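Histidinol-phosphate aminotransferase (Clostridium acetobutylicum, PDB 3FTB) probably acts as a pyridoxal 5'-phosphate-dependent transaminase of the class I and II family, most likely the histidinol-phosphate aminotransferase of histidine biosynthesis. Local coordinates at residues K215-P220 against T262-E267; S32-P37 against A297-C302. All coordinates share one frame; numbering follows the deposited sequence.

Contact 1 (K215-P220 against T262-E267); sequences KFFAMP and TNYIEE
In the loop between strands 207-212 and 225-229, a type I beta turn from Lys215 to Ala218 presents two phenylalanines to the first turn of the long helix 262-285. Ala218 N closes the turn by donating a hydrogen bond to Lys215 O at 3.3 Å. The two first torsions diverge: Phe216 has CG anti to its backbone N, whereas Phe217 has CG anti to its carbonyl carbon. The rings stand against each other, Phe216 CD2 lying 3.9 Å above the plane of the Phe217 ring, near its rim.

Ile265 meets both rings with separate branches. Its CG2 sits at the edge of the Phe216 ring, 4.1 Å from CE2, while CG1 reaches Phe217 CE2 at 4.0 Å and CD1 touches the CE2-CZ side of that ring. In class I and II aminotransferases, of the PLP type I fold, this loop generally carries the cofactor lysine, so the helix probably packs against that turn. Lys215, by family pattern probably that lysine, has NZ hydrogen-bonded to Tyr58 OH of the second subunit, consistent with an active site shared between subunits.

Tyr264, with CG anti to the backbone N, extends toward the turn and crosses Phe217 obliquely, its CE2 4.0 Å from Phe217 CD2. Phe216 O lies in the tyrosine ring plane, at its edge. The hydroxyl OH touches Ala218 CB at 3.6 Å, but its hydrogen bond goes to Gly39 O.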
# COMPACT_ATOMS: atom_id res chain seq x y z
N LYS A 215 12.07 -5.77 -9.30
CA LYS A 215 13.02 -6.77 -9.74
C LYS A 215 14.32 -6.11 -10.19
O LYS A 215 15.37 -6.32 -9.58
CB LYS A 215 12.42 -7.63 -10.86
CG LYS A 215 11.24 -8.51 -10.43
CD LYS A 215 11.62 -9.45 -9.29
CE LYS A 215 10.57 -10.54 -9.08
NZ LYS A 215 9.32 -10.03 -8.46
N PHE A 216 14.23 -5.30 -11.23
CA PHE A 216 15.40 -4.69 -11.86
C PHE A 216 16.17 -3.68 -10.99
O PHE A 216 17.38 -3.51 -11.15
CB PHE A 216 15.02 -4.04 -13.19
CG PHE A 216 16.20 -3.56 -13.99
CD1 PHE A 216 17.10 -4.46 -14.54
CD2 PHE A 216 16.40 -2.21 -14.21
CE1 PHE A 216 18.18 -4.02 -15.28
CE2 PHE A 216 17.48 -1.77 -14.94
CZ PHE A 216 18.37 -2.67 -15.48
N PHE A 217 15.45 -3.00 -10.10
CA PHE A 217 16.06 -1.97 -9.25
C PHE A 217 16.34 -2.48 -7.84
O PHE A 217 16.71 -1.70 -6.96
CB PHE A 217 15.20 -0.69 -9.21
CG PHE A 217 15.27 0.13 -10.46
CD1 PHE A 217 14.31 0.01 -11.45
CD2 PHE A 217 16.33 1.00 -10.67
CE1 PHE A 217 14.38 0.74 -12.62
CE2 PHE A 217 16.42 1.75 -11.83
CZ PHE A 217 15.44 1.61 -12.82
N ALA A 218 16.15 -3.79 -7.66
CA ALA A 218 16.57 -4.51 -6.46
C ALA A 218 15.87 -4.09 -5.17
O ALA A 218 16.34 -4.42 -4.06
CB ALA A 218 18.10 -4.43 -6.28
N MET A 219 14.74 -3.39 -5.30
CA MET A 219 14.06 -2.83 -4.13
C MET A 219 12.63 -3.37 -3.91
O MET A 219 11.66 -2.62 -4.06
CB MET A 219 14.05 -1.28 -4.21
CG MET A 219 15.44 -0.61 -4.05
SD MET A 219 15.51 1.23 -4.07
CE MET A 219 14.87 1.55 -5.71
N PRO A 220 12.49 -4.67 -3.56
CA PRO A 220 11.14 -5.19 -3.28
C PRO A 220 10.48 -4.67 -1.99
O PRO A 220 9.25 -4.56 -1.95
CB PRO A 220 11.35 -6.71 -3.21
CG PRO A 220 12.82 -6.88 -2.97
CD PRO A 220 13.45 -5.77 -3.75
N THR A 262 21.19 6.36 -14.47
CA THR A 262 21.64 5.70 -15.68
C THR A 262 22.86 4.80 -15.45
O THR A 262 23.03 3.80 -16.14
CB THR A 262 21.94 6.72 -16.84
OG1 THR A 262 22.46 7.93 -16.28
CG2 THR A 262 20.67 7.04 -17.59
N ASN A 263 23.71 5.17 -14.50
CA ASN A 263 24.92 4.38 -14.25
C ASN A 263 24.71 3.12 -13.39
O ASN A 263 25.57 2.24 -13.33
CB ASN A 263 26.06 5.26 -13.73
CG ASN A 263 26.64 6.15 -14.81
OD1 ASN A 263 26.92 5.70 -15.92
ND2 ASN A 263 26.82 7.43 -14.49
N TYR A 264 23.56 3.05 -12.72
CA TYR A 264 23.14 1.82 -12.07
C TYR A 264 22.53 0.94 -13.15
O TYR A 264 22.73 -0.28 -13.16
CB TYR A 264 22.10 2.09 -10.99
CG TYR A 264 21.52 0.83 -10.40
CD1 TYR A 264 22.11 0.22 -9.31
CD2 TYR A 264 20.39 0.23 -10.96
CE1 TYR A 264 21.59 -0.94 -8.77
CE2 TYR A 264 19.87 -0.94 -10.43
CZ TYR A 264 20.48 -1.52 -9.33
OH TYR A 264 19.97 -2.68 -8.79
N ILE A 265 21.80 1.57 -14.06
CA ILE A 265 21.15 0.86 -15.15
C ILE A 265 22.14 0.27 -16.18
O ILE A 265 21.83 -0.72 -16.83
CB ILE A 265 20.10 1.76 -15.83
CG1 ILE A 265 19.02 2.16 -14.82
CG2 ILE A 265 19.48 1.06 -17.04
CD1 ILE A 265 18.08 3.29 -15.28
N GLU A 266 23.31 0.87 -16.32
CA GLU A 266 24.28 0.42 -17.33
C GLU A 266 25.23 -0.65 -16.79
O GLU A 266 25.66 -1.55 -17.51
CB GLU A 266 25.08 1.60 -17.87
CG GLU A 266 24.29 2.58 -18.69
CD GLU A 266 25.12 3.79 -19.10
OE1 GLU A 266 24.74 4.46 -20.08
OE2 GLU A 266 26.15 4.05 -18.44
N GLU A 267 25.56 -0.50 -15.51
CA GLU A 267 26.40 -1.47 -14.83
C GLU A 267 25.61 -2.79 -14.72
O GLU A 267 26.18 -3.88 -14.71
CB GLU A 267 26.78 -0.94 -13.45
CG GLU A 267 27.89 -1.71 -12.74
CD GLU A 267 27.76 -1.67 -11.22
OE1 GLU A 267 28.04 -2.71 -10.57
OE2 GLU A 267 27.37 -0.61 -10.67

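Contact 2 (S32-P37 against A297-C302); sequences SSNINP and ANFVLC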
# COMPACT_ATOMS: atom_id res chain seq x y z
N SER A 32 15.26 -19.39 -6.59
CA SER A 32 13.86 -19.12 -6.88
C SER A 32 13.55 -17.61 -6.81
O SER A 32 12.48 -17.15 -7.23
CB SER A 32 12.94 -19.97 -5.99
OG SER A 32 12.87 -19.46 -4.67
N SER A 33 14.52 -16.83 -6.31
CA SER A 33 14.38 -15.37 -6.27
C SER A 33 15.09 -14.66 -7.44
O SER A 33 16.28 -14.88 -7.70
CB SER A 33 14.91 -14.84 -4.94
OG SER A 33 15.30 -13.49 -5.08
N ASN A 34 14.35 -13.80 -8.13
CA ASN A 34 14.90 -13.08 -9.28
C ASN A 34 15.04 -11.58 -9.03
O ASN A 34 14.56 -10.77 -9.81
CB ASN A 34 14.05 -13.32 -10.52
CG ASN A 34 13.67 -14.78 -10.72
OD1 ASN A 34 12.55 -15.09 -11.10
ND2 ASN A 34 14.62 -15.69 -10.49
N ILE A 35 15.69 -11.22 -7.94
CA ILE A 35 15.99 -9.82 -7.67
C ILE A 35 17.40 -9.56 -8.16
O ILE A 35 18.25 -10.45 -8.13
CB ILE A 35 15.88 -9.48 -6.17
CG1 ILE A 35 14.51 -9.90 -5.62
CG2 ILE A 35 16.16 -7.97 -5.92
CD1 ILE A 35 13.30 -9.26 -6.33
N ASN A 36 17.64 -8.33 -8.63
CA ASN A 36 18.94 -7.89 -9.12
C ASN A 36 20.02 -8.05 -8.06
O ASN A 36 19.86 -7.59 -6.93
CB ASN A 36 18.83 -6.42 -9.57
CG ASN A 36 20.03 -5.94 -10.37
OD1 ASN A 36 21.18 -6.18 -9.99
ND2 ASN A 36 19.77 -5.24 -11.46
N PRO A 37 21.13 -8.72 -8.42
CA PRO A 37 22.23 -9.04 -7.51
C PRO A 37 23.14 -7.84 -7.25
O PRO A 37 23.83 -7.79 -6.24
CB PRO A 37 22.98 -10.10 -8.31
CG PRO A 37 22.92 -9.54 -9.66
CD PRO A 37 21.46 -9.14 -9.78
N ALA A 297 15.60 -12.10 -19.65
CA ALA A 297 15.72 -11.37 -18.39
C ALA A 297 16.74 -12.05 -17.49
O ALA A 297 17.72 -12.61 -17.97
CB ALA A 297 14.35 -11.27 -17.69
N ASN A 298 16.50 -12.04 -16.18
CA ASN A 298 17.44 -12.64 -15.23
C ASN A 298 17.02 -14.01 -14.66
O ASN A 298 17.21 -14.29 -13.47
CB ASN A 298 17.77 -11.66 -14.10
CG ASN A 298 16.56 -11.31 -13.26
OD1 ASN A 298 15.45 -11.25 -13.77
ND2 ASN A 298 16.77 -11.12 -11.96
N PHE A 299 16.48 -14.87 -15.53
CA PHE A 299 16.14 -16.24 -15.16
C PHE A 299 16.09 -17.13 -16.40
O PHE A 299 15.96 -16.65 -17.53
CB PHE A 299 14.82 -16.29 -14.41
CG PHE A 299 13.70 -15.59 -15.11
CD1 PHE A 299 12.97 -16.23 -16.10
CD2 PHE A 299 13.37 -14.28 -14.80
CE1 PHE A 299 11.94 -15.58 -16.77
CE2 PHE A 299 12.35 -13.63 -15.45
CZ PHE A 299 11.63 -14.28 -16.44
N VAL A 300 16.18 -18.44 -16.18
CA VAL A 300 16.26 -19.42 -17.26
C VAL A 300 15.41 -20.67 -16.95
O VAL A 300 15.49 -21.21 -15.84
CB VAL A 300 17.74 -19.83 -17.48
CG1 VAL A 300 18.32 -20.45 -16.20
CG2 VAL A 300 17.88 -20.78 -18.66
N LEU A 301 14.61 -21.13 -17.91
CA LEU A 301 13.79 -22.34 -17.74
C LEU A 301 14.44 -23.60 -18.34
O LEU A 301 14.64 -23.69 -19.56
CB LEU A 301 12.39 -22.16 -18.35
CG LEU A 301 11.45 -23.37 -18.30
CD1 LEU A 301 10.81 -23.48 -16.92
CD2 LEU A 301 10.38 -23.31 -19.39
N CYS A 302 14.72 -24.57 -17.48
CA CYS A 302 15.38 -25.80 -17.91
C CYS A 302 14.45 -27.02 -17.89
O CYS A 302 13.67 -27.22 -16.96
CB CYS A 302 16.65 -26.04 -17.07
SG CYS A 302 17.85 -24.67 -17.13
O HOH W 1 18.91 -11.92 -10.70
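The side-chain amide of Asn34 lies against the CB-CD2 side of Phe299. The nearest pair is Asn34 OD1 to Phe299 CD2, at 3.9 Å; at the other end of the amide, Asn34 ND2 approaches Phe299 CB at 4.0 Å. These are packing distances: OD1 lies obliquely to the ring, the side chains cross at about a right angle, and amide and ring planes are 30° apart. Asn34 has CG anti to its carbonyl carbon, whereas Phe299 CG takes the crowded position between its backbone N and carbonyl carbon. From there the ring also makes an edge-to-face contact with Phe186.

The polar part of the contact rests on Asn298, whose CG is likewise in the crowded position. Its ND2 donates to the backbone Asn34 O at 3.1 Å, and the N-H points almost straight at the oxygen, at 168°. The acceptor lies close to the amide plane of Asn298, yet ND2 stands above the carbonyl plane of Asn34, 75° out of it, so the bond is straight at the donor without using a carbonyl lone pair. A water accepts from the same Asn298 ND2 at 2.6 Å and donates to Ile35 O at 3.0 Å. One buried amide nitrogen thus grips two successive peptide carbonyls, the second through solvent.

Asn34 also touches Arg338 and Ala340 of strand 336-340, and a bound phosphate ion, probably from the crystallisation liquor, lies about 4 Å from its side chain. Strand 299-304 belongs to the mixed sheet of the small domain, built from both chain ends; segment 32-37 leaves that sheet's strand 29-30 and is pinned to the start of strand 299-304, consistent with the type I fold of PLP-dependent aminotransferases.

In the fold
The two contacts have centres about 14 Å apart. Along the chain, segment 32-37 comes first, then 215-220 and 262-267, then 297-302, so contact 1 is nested inside the span of chain that contact 2 closes. They touch directly: Asn36 ND2 lies 3.0 Å from Phe216 O and Asn36 N lies 3.2 Å from Lys215 O, both probable hydrogen bonds. Helix 262-285, which supplies 262-267, precedes strand 289-293 of the five-stranded sheet. Segment 32-37 therefore connects the turn holding the probable cofactor lysine, in the loop after strand 207-212 of the seven-stranded sheet, with strand 299-304 of the five-stranded one.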